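Local coordinates for protein antigen MTB48 (Mycobacterium smegmatis, PDB 4WJ2) that belongs to the ESX-1 type VII secretion system as the secreted protein EspB and probably takes part in DNA conjugation, at least in recipient cells, at residues A105-P110 with L288-D293; L119-M124 with G280-I285; A140-I145 with P231-V236; A57-G62 with S199-D204. All coordinates share one frame; numbering follows the deposited sequence.

Interaction 1: A105-P110 with L288-D293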
loop_
_atom_site.group_PDB
_atom_site.type_symbol
_atom_site.label_atom_id
_atom_site.label_comp_id
_atom_site.label_asym_id
_atom_site.label_seq_id
_atom_site.Cartn_x
_atom_site.Cartn_y
_atom_site.Cartn_z
ATOM N N ALA A 105 -6.175 -48.387 1.344
ATOM C CA ALA A 105 -6.254 -47.363 2.393
ATOM C C ALA A 105 -6.805 -46.018 1.897
ATOM O O ALA A 105 -6.049 -45.053 1.786
ATOM C CB ALA A 105 -4.887 -47.158 3.012
ATOM N N GLU A 106 -8.118 -45.965 1.649
ATOM C CA GLU A 106 -8.816 -44.845 0.981
ATOM C C GLU A 106 -8.308 -43.430 1.291
ATOM O O GLU A 106 -7.987 -43.101 2.441
ATOM C CB GLU A 106 -10.319 -44.899 1.304
ATOM C CG GLU A 106 -11.027 -46.198 0.881
ATOM C CD GLU A 106 -10.902 -47.340 1.904
ATOM O OE1 GLU A 106 -10.949 -47.063 3.126
ATOM O OE2 GLU A 106 -10.769 -48.515 1.486
ATOM N N ALA A 107 -8.243 -42.598 0.251
ATOM C CA ALA A 107 -7.828 -41.201 0.401
ATOM C C ALA A 107 -8.922 -40.383 1.094
ATOM O O ALA A 107 -10.100 -40.743 1.043
ATOM C CB ALA A 107 -7.476 -40.583 -0.970
ATOM N N VAL A 108 -8.530 -39.284 1.726
ATOM C CA VAL A 108 -9.462 -38.480 2.509
ATOM C C VAL A 108 -9.478 -37.026 2.035
ATOM O O VAL A 108 -8.426 -36.454 1.724
ATOM C CB VAL A 108 -9.107 -38.539 4.030
ATOM C CG1 VAL A 108 -9.983 -37.616 4.840
ATOM C CG2 VAL A 108 -9.231 -39.960 4.552
ATOM N N VAL A 109 -10.672 -36.426 1.995
ATOM C CA VAL A 109 -10.815 -35.039 1.548
ATOM C C VAL A 109 -10.761 -34.035 2.698
ATOM O O VAL A 109 -11.630 -34.041 3.578
ATOM C CB VAL A 109 -12.114 -34.828 0.777
ATOM C CG1 VAL A 109 -12.150 -33.427 0.213
ATOM C CG2 VAL A 109 -12.222 -35.848 -0.344
ATOM N N PRO A 110 -9.725 -33.172 2.692
ATOM C CA PRO A 110 -9.532 -32.137 3.705
ATOM C C PRO A 110 -10.768 -31.274 3.868
ATOM O O PRO A 110 -11.301 -30.740 2.894
ATOM C CB PRO A 110 -8.358 -31.325 3.158
ATOM C CG PRO A 110 -7.591 -32.288 2.406
ATOM C CD PRO A 110 -8.603 -33.201 1.744
ATOM N N LEU A 288 -9.033 -28.122 -2.106
ATOM C CA LEU A 288 -7.960 -29.134 -2.124
ATOM C C LEU A 288 -8.455 -30.511 -2.517
ATOM O O LEU A 288 -9.601 -30.885 -2.208
ATOM C CB LEU A 288 -7.288 -29.276 -0.772
ATOM C CG LEU A 288 -6.485 -28.142 -0.197
ATOM C CD1 LEU A 288 -5.974 -28.631 1.119
ATOM C CD2 LEU A 288 -5.366 -27.818 -1.131
ATOM N N PRO A 289 -7.580 -31.288 -3.175
ATOM C CA PRO A 289 -7.964 -32.667 -3.502
ATOM C C PRO A 289 -7.887 -33.546 -2.274
ATOM O O PRO A 289 -7.681 -33.050 -1.174
ATOM C CB PRO A 289 -6.941 -33.089 -4.566
ATOM C CG PRO A 289 -5.753 -32.178 -4.351
ATOM C CD PRO A 289 -6.293 -30.888 -3.772
ATOM N N ALA A 290 -8.076 -34.841 -2.468
ATOM C CA ALA A 290 -7.923 -35.793 -1.393
ATOM C C ALA A 290 -6.434 -36.072 -1.142
ATOM O O ALA A 290 -5.596 -35.935 -2.045
ATOM C CB ALA A 290 -8.681 -37.073 -1.713
ATOM N N VAL A 291 -6.112 -36.445 0.094
ATOM C CA VAL A 291 -4.743 -36.735 0.493
ATOM C C VAL A 291 -4.536 -38.216 0.734
ATOM O O VAL A 291 -5.486 -38.929 1.039
ATOM C CB VAL A 291 -4.366 -35.978 1.769
ATOM C CG1 VAL A 291 -4.388 -34.466 1.531
ATOM C CG2 VAL A 291 -5.275 -36.395 2.916
ATOM N N ASN A 292 -3.295 -38.679 0.620
ATOM C CA ASN A 292 -3.004 -40.105 0.775
ATOM C C ASN A 292 -1.955 -40.419 1.816
ATOM O O ASN A 292 -1.164 -39.569 2.174
ATOM C CB ASN A 292 -2.552 -40.705 -0.558
ATOM C CG ASN A 292 -3.641 -40.686 -1.597
ATOM O OD1 ASN A 292 -4.443 -41.623 -1.694
ATOM N ND2 ASN A 292 -3.684 -39.611 -2.382
ATOM N N ASP A 293 -1.954 -41.649 2.302
ATOM C CA ASP A 293 -0.839 -42.137 3.089
ATOM C C ASP A 293 0.412 -42.110 2.202
ATOM O O ASP A 293 0.349 -42.446 1.013
ATOM C CB ASP A 293 -1.135 -43.548 3.617
ATOM C CG ASP A 293 -0.162 -44.004 4.709
ATOM O OD1 ASP A 293 0.420 -43.152 5.415
ATOM O OD2 ASP A 293 0.000 -45.233 4.875
#
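Val291 N donates to Val108 O at 2.8 Å in the shorter of two backbone hydrogen bonds that join these loop segments. The same carbonyl oxygen also receives a CA-H...O contact, with Ala290 CA lying 3.2 Å from Val108 O, and Val291 N comes in 27° out of the carbonyl plane. The return bond, Val108 N to Val291 O at 3.1 Å, lies in the carbonyl plane. Together the two make Val108 and Val291 an antiparallel hydrogen-bonded pair, a single bridge that does not grow into a sheet in a chain whose regular structure is otherwise helical.

Small side chains fill in around it. Ala107 CB stands 3.8 Å from Ala290 CB, and the carboxamide of Asn292 brings OD1 against the same Ala107 methyl. Beyond the bridge Pro110 takes over: its ring crosses the Val291 side chain obliquely, with Pro110 CG 4.0 Å from Val291 CG1, while CB meets Leu288 CD1 and CD lies on the carbonyl of Pro289. Val291 CG1 reaches the proline because it stands anti to its own carbonyl carbon (chi1 -64°).

The bridge lies near one end of the elongated chain. Val108 and Val291 rest on helix 39-85, where Tyr80 and Glu84 have the spacing of the YxxxD/E secretion signal of type VII substrates, while Leu288 and Pro289 turn to Thr190 of helix 186-229.

Interaction 2: L119-M124 with G280-I285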
loop_
_atom_site.group_PDB
_atom_site.type_symbol
_atom_site.label_atom_id
_atom_site.label_comp_id
_atom_site.label_asym_id
_atom_site.label_seq_id
_atom_site.Cartn_x
_atom_site.Cartn_y
_atom_site.Cartn_z
ATOM N N LEU A 119 -11.610 -11.890 1.622
ATOM C CA LEU A 119 -12.022 -10.598 2.167
ATOM C C LEU A 119 -12.264 -9.577 1.051
ATOM O O LEU A 119 -11.348 -9.255 0.283
ATOM C CB LEU A 119 -10.958 -10.083 3.137
ATOM C CG LEU A 119 -11.214 -8.821 3.960
ATOM C CD1 LEU A 119 -12.200 -9.085 5.085
ATOM C CD2 LEU A 119 -9.920 -8.288 4.515
ATOM N N ALA A 120 -13.501 -9.080 0.958
ATOM C CA ALA A 120 -13.898 -8.148 -0.105
ATOM C C ALA A 120 -13.135 -6.831 -0.006
ATOM O O ALA A 120 -12.936 -6.301 1.084
ATOM C CB ALA A 120 -15.396 -7.892 -0.057
ATOM N N ILE A 121 -12.703 -6.307 -1.145
ATOM C CA ILE A 121 -11.930 -5.071 -1.155
ATOM C C ILE A 121 -12.851 -3.875 -1.377
ATOM O O ILE A 121 -13.418 -3.728 -2.457
ATOM C CB ILE A 121 -10.823 -5.105 -2.237
ATOM C CG1 ILE A 121 -9.776 -6.160 -1.887
ATOM C CG2 ILE A 121 -10.147 -3.750 -2.397
ATOM C CD1 ILE A 121 -8.730 -6.332 -2.947
ATOM N N PRO A 122 -12.995 -3.022 -0.343
ATOM C CA PRO A 122 -13.900 -1.867 -0.328
ATOM C C PRO A 122 -13.808 -1.019 -1.590
ATOM O O PRO A 122 -12.799 -0.352 -1.841
ATOM C CB PRO A 122 -13.432 -1.075 0.895
ATOM C CG PRO A 122 -12.899 -2.117 1.809
ATOM C CD PRO A 122 -12.232 -3.128 0.916
ATOM N N SER A 123 -14.872 -1.065 -2.381
ATOM C CA SER A 123 -14.979 -0.264 -3.590
ATOM C C SER A 123 -15.122 1.215 -3.238
ATOM O O SER A 123 -16.230 1.755 -3.187
ATOM C CB SER A 123 -16.168 -0.723 -4.439
ATOM O OG SER A 123 -16.028 -0.315 -5.798
ATOM N N MET A 124 -13.995 1.864 -2.980
ATOM C CA MET A 124 -14.004 3.282 -2.694
ATOM C C MET A 124 -13.448 4.014 -3.922
ATOM O O MET A 124 -12.465 3.575 -4.535
ATOM C CB MET A 124 -13.215 3.583 -1.405
ATOM C CG MET A 124 -13.844 2.985 -0.121
ATOM S SD MET A 124 -14.728 4.182 0.921
ATOM C CE MET A 124 -15.037 3.270 2.444
ATOM N N GLY A 280 -3.880 -5.072 -7.934
ATOM C CA GLY A 280 -4.761 -6.175 -8.259
ATOM C C GLY A 280 -5.088 -7.024 -7.055
ATOM O O GLY A 280 -4.320 -7.090 -6.104
ATOM N N LYS A 281 -6.247 -7.666 -7.099
ATOM C CA LYS A 281 -6.712 -8.530 -6.021
ATOM C C LYS A 281 -5.719 -9.680 -5.814
ATOM O O LYS A 281 -5.096 -10.142 -6.772
ATOM C CB LYS A 281 -8.129 -9.051 -6.348
ATOM C CG LYS A 281 -8.972 -9.429 -5.135
ATOM C CD LYS A 281 -10.474 -9.328 -5.379
ATOM C CE LYS A 281 -11.227 -9.399 -4.045
ATOM N NZ LYS A 281 -12.693 -9.337 -4.224
ATOM N N PRO A 282 -5.542 -10.123 -4.557
ATOM C CA PRO A 282 -4.660 -11.260 -4.294
ATOM C C PRO A 282 -5.280 -12.542 -4.789
ATOM O O PRO A 282 -6.516 -12.660 -4.821
ATOM C CB PRO A 282 -4.544 -11.273 -2.776
ATOM C CG PRO A 282 -5.828 -10.689 -2.326
ATOM C CD PRO A 282 -6.166 -9.629 -3.319
ATOM N N PRO A 283 -4.435 -13.501 -5.178
ATOM C CA PRO A 283 -4.918 -14.812 -5.629
ATOM C C PRO A 283 -5.535 -15.592 -4.466
ATOM O O PRO A 283 -5.174 -15.339 -3.319
ATOM C CB PRO A 283 -3.651 -15.484 -6.155
ATOM C CG PRO A 283 -2.530 -14.858 -5.329
ATOM C CD PRO A 283 -2.962 -13.420 -5.149
ATOM N N SER A 284 -6.468 -16.494 -4.753
ATOM C CA SER A 284 -7.091 -17.315 -3.718
ATOM C C SER A 284 -6.824 -18.783 -3.999
ATOM O O SER A 284 -6.458 -19.140 -5.116
ATOM C CB SER A 284 -8.588 -17.052 -3.636
ATOM O OG SER A 284 -8.831 -15.692 -3.330
ATOM N N ILE A 285 -7.017 -19.636 -2.997
ATOM C CA ILE A 285 -6.479 -20.985 -3.083
ATOM C C ILE A 285 -7.509 -22.026 -3.503
ATOM O O ILE A 285 -7.183 -22.951 -4.260
ATOM C CB ILE A 285 -5.822 -21.414 -1.755
ATOM C CG1 ILE A 285 -5.229 -22.817 -1.902
ATOM C CG2 ILE A 285 -6.801 -21.323 -0.616
ATOM C CD1 ILE A 285 -4.325 -23.241 -0.778
#
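Ile121 and Lys281 carry this contact between two extended loop segments, their side chains sliding past each other in opposite directions. The close part is the end of the isoleucine: CD1 sits 3.8 Å from Lys281 CG and 4.1 Å from Lys281 CE, so the methyl lies alongside the aliphatic stem of the lysine. CG1 of Ile121 adds a second touch on Lys281 CE at 4.2 Å. Next to the lysine stem the same CD1 also meets Pro282 CD, at 4.2 Å. With CG1 anti to the carbonyl carbon (chi1 -66°) and CD1 extended beyond it, the branch reaches the second loop.

Both segments belong to the loops that run along the outside of the helical bundle formed by the PE and PPE domains, the first in the linker between helices 39-85 and 138-146 and the second in the tail after helix 247-271. Ile121 also rests on Ala61 of helix 39-85, and Pro282 on Trp201 of helix 186-229, whose indole nitrogen is hydrogen-bonded to Gly280 O. The apolar patch is therefore the inner side of the contact, backed by both domains.

The outer side is looser. Beyond CG the lysine chain runs extended past the linker, where Lys281 CE lies 4.3 Å from Leu119 O. Lys281 NZ is 4.5 Å from Ala120 CA, at the limit of contact. No hydrogen bond spans the two segments, and Ala120 and Lys281 lie at the solvent-exposed surface, where the ammonium group would probably remain hydrated.

Interaction 3: A140-I145 with P231-V236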
loop_
_atom_site.group_PDB
_atom_site.type_symbol
_atom_site.label_atom_id
_atom_site.label_comp_id
_atom_site.label_asym_id
_atom_site.label_seq_id
_atom_site.Cartn_x
_atom_site.Cartn_y
_atom_site.Cartn_z
ATOM N N ALA A 140 -2.252 36.814 -0.399
ATOM C CA ALA A 140 -3.079 35.755 0.167
ATOM C C ALA A 140 -2.454 34.380 -0.057
ATOM O O ALA A 140 -2.352 33.562 0.868
ATOM C CB ALA A 140 -4.462 35.800 -0.435
ATOM N N ALA A 141 -2.053 34.135 -1.301
ATOM C CA ALA A 141 -1.410 32.887 -1.660
ATOM C C ALA A 141 -0.239 32.656 -0.728
ATOM O O ALA A 141 -0.143 31.617 -0.081
ATOM C CB ALA A 141 -0.957 32.910 -3.122
ATOM N N ALA A 142 0.634 33.649 -0.645
ATOM C CA ALA A 142 1.765 33.603 0.275
ATOM C C ALA A 142 1.336 33.194 1.682
ATOM O O ALA A 142 1.914 32.278 2.270
ATOM C CB ALA A 142 2.466 34.954 0.314
ATOM N N ARG A 143 0.315 33.869 2.207
ATOM C CA ARG A 143 -0.172 33.587 3.551
ATOM C C ARG A 143 -0.516 32.116 3.694
ATOM O O ARG A 143 0.035 31.430 4.550
ATOM C CB ARG A 143 -1.399 34.433 3.901
ATOM C CG ARG A 143 -2.009 34.052 5.249
ATOM C CD ARG A 143 -3.191 34.932 5.642
ATOM N NE ARG A 143 -3.798 34.501 6.907
ATOM C CZ ARG A 143 -4.697 35.205 7.600
ATOM N NH1 ARG A 143 -5.097 36.395 7.163
ATOM N NH2 ARG A 143 -5.193 34.725 8.738
ATOM N N ILE A 144 -1.418 31.639 2.846
ATOM C CA ILE A 144 -1.830 30.247 2.892
ATOM C C ILE A 144 -0.638 29.305 2.886
ATOM O O ILE A 144 -0.554 28.396 3.714
ATOM C CB ILE A 144 -2.733 29.890 1.711
ATOM C CG1 ILE A 144 -3.933 30.836 1.661
ATOM C CG2 ILE A 144 -3.155 28.417 1.790
ATOM C CD1 ILE A 144 -4.976 30.416 0.667
ATOM N N ILE A 145 0.278 29.541 1.952
ATOM C CA ILE A 145 1.459 28.709 1.796
ATOM C C ILE A 145 2.273 28.691 3.077
ATOM O O ILE A 145 2.623 27.626 3.588
ATOM C CB ILE A 145 2.331 29.200 0.646
ATOM C CG1 ILE A 145 1.615 28.963 -0.679
ATOM C CG2 ILE A 145 3.682 28.514 0.665
ATOM C CD1 ILE A 145 2.310 29.551 -1.882
ATOM N N PRO A 231 6.323 34.069 -4.075
ATOM C CA PRO A 231 6.694 35.141 -3.150
ATOM C C PRO A 231 6.555 34.703 -1.700
ATOM O O PRO A 231 5.580 34.055 -1.350
ATOM C CB PRO A 231 5.701 36.260 -3.489
ATOM C CG PRO A 231 4.692 35.633 -4.461
ATOM C CD PRO A 231 5.426 34.543 -5.142
ATOM N N THR A 232 7.541 35.043 -0.878
ATOM C CA THR A 232 7.538 34.707 0.543
ATOM C C THR A 232 6.861 35.776 1.386
ATOM O O THR A 232 6.532 36.852 0.902
ATOM C CB THR A 232 8.969 34.518 1.082
ATOM O OG1 THR A 232 9.656 35.776 1.064
ATOM C CG2 THR A 232 9.732 33.519 0.241
ATOM N N LEU A 233 6.682 35.472 2.665
ATOM C CA LEU A 233 6.137 36.433 3.619
ATOM C C LEU A 233 7.020 37.658 3.800
ATOM O O LEU A 233 6.563 38.676 4.295
ATOM C CB LEU A 233 5.916 35.771 4.979
ATOM C CG LEU A 233 4.729 34.820 5.071
ATOM C CD1 LEU A 233 4.448 34.486 6.532
ATOM C CD2 LEU A 233 3.513 35.435 4.377
ATOM N N GLU A 234 8.285 37.552 3.421
ATOM C CA GLU A 234 9.163 38.705 3.413
ATOM C C GLU A 234 8.858 39.572 2.200
ATOM O O GLU A 234 8.912 40.795 2.260
ATOM C CB GLU A 234 10.626 38.280 3.388
ATOM C CG GLU A 234 11.592 39.452 3.404
ATOM C CD GLU A 234 12.982 39.077 2.917
ATOM O OE1 GLU A 234 13.118 38.023 2.251
ATOM O OE2 GLU A 234 13.935 39.839 3.203
ATOM N N ASN A 235 8.542 38.925 1.088
ATOM C CA ASN A 235 8.164 39.645 -0.114
ATOM C C ASN A 235 6.938 40.497 0.166
ATOM O O ASN A 235 6.776 41.581 -0.396
ATOM C CB ASN A 235 7.901 38.672 -1.272
ATOM C CG ASN A 235 9.106 37.799 -1.584
ATOM O OD1 ASN A 235 9.922 37.517 -0.706
ATOM N ND2 ASN A 235 9.224 37.366 -2.836
ATOM N N VAL A 236 6.094 40.001 1.064
ATOM C CA VAL A 236 4.854 40.669 1.426
ATOM C C VAL A 236 5.105 41.913 2.280
ATOM O O VAL A 236 4.660 43.008 1.937
ATOM C CB VAL A 236 3.922 39.714 2.180
ATOM C CG1 VAL A 236 2.528 40.282 2.274
ATOM C CG2 VAL A 236 3.885 38.392 1.474
#
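A small apolar contact joins helix 138-146 to the start of helix 233-240, near one end of the PPE domain and about 35 Å, centre to centre, from the middle of the chain. Most of it converges on Ala142, above all on its methyl group. Ala142 CB points at the second segment and packs 3.6 Å from Pro231 O, 3.9 Å from Val236 CG2 and 4.2 Å from Leu233 CD2, so three residues from the loop and the first turn of the helix close around it. No hydrogen bond crosses between the segments.

Leu233 reaches over from the more exposed side. Its CD2 lies 4.1 Å from Ala142 O and 4.2 Å from Arg143 N, touching the backbone of the helix as well as the alanine methyl. Val236 lies one turn further along: with CG1 anti to the backbone N (chi1 -167°), its CG2 branch is left to meet Ala142. On the buried side, Pro231 packs against Leu257 and Gln260 of helix 247-271 and against Trp138, the first residue of helix 138-146, which Val236 also touches.

Where the chain leaves the loop, Thr232 occupies the N-cap position, and OG1 accepts a weak bond from Glu234 N at 3.3 Å. Residues 230-232 connect helices 186-229 and 233-240, a short helix-loop-helix junction with a threonine N-cap.

Interaction 4: A57-G62 with S199-D204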
loop_
_atom_site.group_PDB
_atom_site.type_symbol
_atom_site.label_atom_id
_atom_site.label_comp_id
_atom_site.label_asym_id
_atom_site.label_seq_id
_atom_site.Cartn_x
_atom_site.Cartn_y
_atom_site.Cartn_z
ATOM N N ALA A 57 -6.369 -1.596 1.987
ATOM C CA ALA A 57 -7.553 -2.435 1.863
ATOM C C ALA A 57 -7.213 -3.707 1.091
ATOM O O ALA A 57 -7.775 -4.770 1.329
ATOM C CB ALA A 57 -8.676 -1.687 1.185
ATOM N N THR A 58 -6.275 -3.590 0.166
ATOM C CA THR A 58 -5.874 -4.730 -0.618
ATOM C C THR A 58 -4.948 -5.644 0.189
ATOM O O THR A 58 -5.069 -6.867 0.122
ATOM C CB THR A 58 -5.213 -4.293 -1.938
ATOM O OG1 THR A 58 -6.190 -3.633 -2.761
ATOM C CG2 THR A 58 -4.660 -5.513 -2.689
ATOM N N PHE A 59 -4.052 -5.067 0.977
ATOM C CA PHE A 59 -3.121 -5.885 1.755
ATOM C C PHE A 59 -3.882 -6.669 2.798
ATOM O O PHE A 59 -3.474 -7.760 3.189
ATOM C CB PHE A 59 -2.063 -5.037 2.436
ATOM C CG PHE A 59 -1.305 -4.170 1.502
ATOM C CD1 PHE A 59 -1.198 -4.504 0.161
ATOM C CD2 PHE A 59 -0.694 -3.010 1.957
ATOM C CE1 PHE A 59 -0.500 -3.687 -0.711
ATOM C CE2 PHE A 59 0.014 -2.183 1.096
ATOM C CZ PHE A 59 0.110 -2.516 -0.237
ATOM N N ALA A 60 -4.982 -6.095 3.264
ATOM C CA ALA A 60 -5.792 -6.757 4.256
ATOM C C ALA A 60 -6.439 -7.958 3.600
ATOM O O ALA A 60 -6.613 -9.013 4.217
ATOM C CB ALA A 60 -6.828 -5.814 4.807
ATOM N N ALA A 61 -6.786 -7.790 2.329
ATOM C CA ALA A 61 -7.410 -8.870 1.588
ATOM C C ALA A 61 -6.416 -10.004 1.415
ATOM O O ALA A 61 -6.792 -11.163 1.552
ATOM C CB ALA A 61 -7.912 -8.387 0.248
ATOM N N GLY A 62 -5.163 -9.648 1.106
ATOM C CA GLY A 62 -4.050 -10.583 1.031
ATOM C C GLY A 62 -3.805 -11.272 2.369
ATOM O O GLY A 62 -3.435 -12.444 2.423
ATOM N N SER A 199 3.088 -15.418 -2.883
ATOM C CA SER A 199 4.442 -14.908 -2.776
ATOM C C SER A 199 4.779 -13.907 -3.879
ATOM O O SER A 199 5.346 -12.846 -3.603
ATOM C CB SER A 199 5.445 -16.048 -2.803
ATOM O OG SER A 199 6.773 -15.537 -2.859
ATOM N N THR A 200 4.441 -14.231 -5.121
ATOM C CA THR A 200 4.668 -13.276 -6.192
ATOM C C THR A 200 3.805 -12.034 -5.985
ATOM O O THR A 200 4.281 -10.909 -6.148
ATOM C CB THR A 200 4.370 -13.858 -7.575
ATOM O OG1 THR A 200 5.088 -15.076 -7.744
ATOM C CG2 THR A 200 4.781 -12.876 -8.668
ATOM N N TRP A 201 2.543 -12.235 -5.613
ATOM C CA TRP A 201 1.648 -11.106 -5.438
ATOM C C TRP A 201 2.095 -10.112 -4.353
ATOM O O TRP A 201 1.927 -8.902 -4.520
ATOM C CB TRP A 201 0.248 -11.594 -5.137
ATOM C CG TRP A 201 -0.760 -10.489 -4.907
ATOM C CD1 TRP A 201 -1.505 -9.845 -5.849
ATOM C CD2 TRP A 201 -1.137 -9.922 -3.648
ATOM N NE1 TRP A 201 -2.325 -8.925 -5.260
ATOM C CE2 TRP A 201 -2.130 -8.958 -3.907
ATOM C CE3 TRP A 201 -0.742 -10.152 -2.322
ATOM C CZ2 TRP A 201 -2.735 -8.218 -2.897
ATOM C CZ3 TRP A 201 -1.343 -9.411 -1.310
ATOM C CH2 TRP A 201 -2.331 -8.452 -1.606
ATOM N N TRP A 202 2.661 -10.593 -3.252
ATOM C CA TRP A 202 3.131 -9.653 -2.233
ATOM C C TRP A 202 4.296 -8.823 -2.769
ATOM O O TRP A 202 4.467 -7.656 -2.396
ATOM C CB TRP A 202 3.527 -10.378 -0.950
ATOM C CG TRP A 202 2.358 -10.703 -0.041
ATOM C CD1 TRP A 202 1.878 -11.947 0.264
ATOM C CD2 TRP A 202 1.522 -9.775 0.656
ATOM N NE1 TRP A 202 0.810 -11.851 1.114
ATOM C CE2 TRP A 202 0.565 -10.528 1.368
ATOM C CE3 TRP A 202 1.482 -8.389 0.742
ATOM C CZ2 TRP A 202 -0.420 -9.934 2.168
ATOM C CZ3 TRP A 202 0.508 -7.796 1.551
ATOM C CH2 TRP A 202 -0.433 -8.571 2.247
ATOM N N ALA A 203 5.081 -9.434 -3.657
ATOM C CA ALA A 203 6.153 -8.738 -4.346
ATOM C C ALA A 203 5.579 -7.646 -5.244
ATOM O O ALA A 203 6.079 -6.528 -5.277
ATOM C CB ALA A 203 6.962 -9.687 -5.136
ATOM N N ASP A 204 4.512 -7.967 -5.962
ATOM C CA ASP A 204 3.919 -7.013 -6.870
ATOM C C ASP A 204 3.295 -5.888 -6.065
ATOM O O ASP A 204 3.288 -4.723 -6.482
ATOM C CB ASP A 204 2.888 -7.693 -7.764
ATOM C CG ASP A 204 3.488 -8.825 -8.597
ATOM O OD1 ASP A 204 4.719 -8.805 -8.850
ATOM O OD2 ASP A 204 2.730 -9.734 -9.009
HETATM O O HOH W 1 -0.497 -12.980 3.118
#
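Trp201 and Trp202, neighbours on helix 199-204, direct the six-membered rings of their indoles at Thr58, Phe59 and Gly62. Thr58 CG2 meets the edge of the Trp201 ring, in its plane, at CZ2. The backbone of Gly62 lies in front of both six-membered rings, its CA 3.8 Å from Trp201 CZ3 and its carbonyl carbon 3.6 Å from Trp202 CZ2. Phe59 CB lies 3.9 Å from Trp202 CZ3, and the phenyl and the indole's six-membered ring are inclined at 47°. The helix segments run antiparallel with their axes 11.5 Å apart, a wide separation filled by the tryptophans, and join the PE to the PPE domain within the helical bundle of this single chain.

The two indoles also fix each other. Trp201 CZ3 lies 3.3 Å above the plane of Trp202, over its centre, a placement that follows from the different chi1 values, 179° for Trp201 and -82° for Trp202. A water accepts from Trp202 NE1 at 2.6 Å and donates to Gly62 O at 3.1 Å, tying the indole to the opposing helix. Further out, Trp201 NE1 is hydrogen-bonded to Gly280 O and Thr58 OG1 to Lys54 O, while His172 meets the Trp202 ring edge-to-face.

In the fold
From the N terminus, helix 39-85 carries residues 57-62, which interaction 4 pairs with helix 186-229, tying the PE to the PPE domain near the middle of the rod. The linker that follows enters interaction 1 at 105-110 and interaction 2 at 119-124, both closed by the tail after helix 247-271. Interaction 2 is nested within the loop of interaction 1, and interaction 3, joining helices 138-146 and 233-240, within both. Interaction 4 crosses all three. Interactions 2 and 4 touch, Leu119 CD2 packing 3.4 Å from Ala60 O, whereas interactions 1 and 3 lie on opposite sides of the chain's centre, their own centres about 74 Å apart.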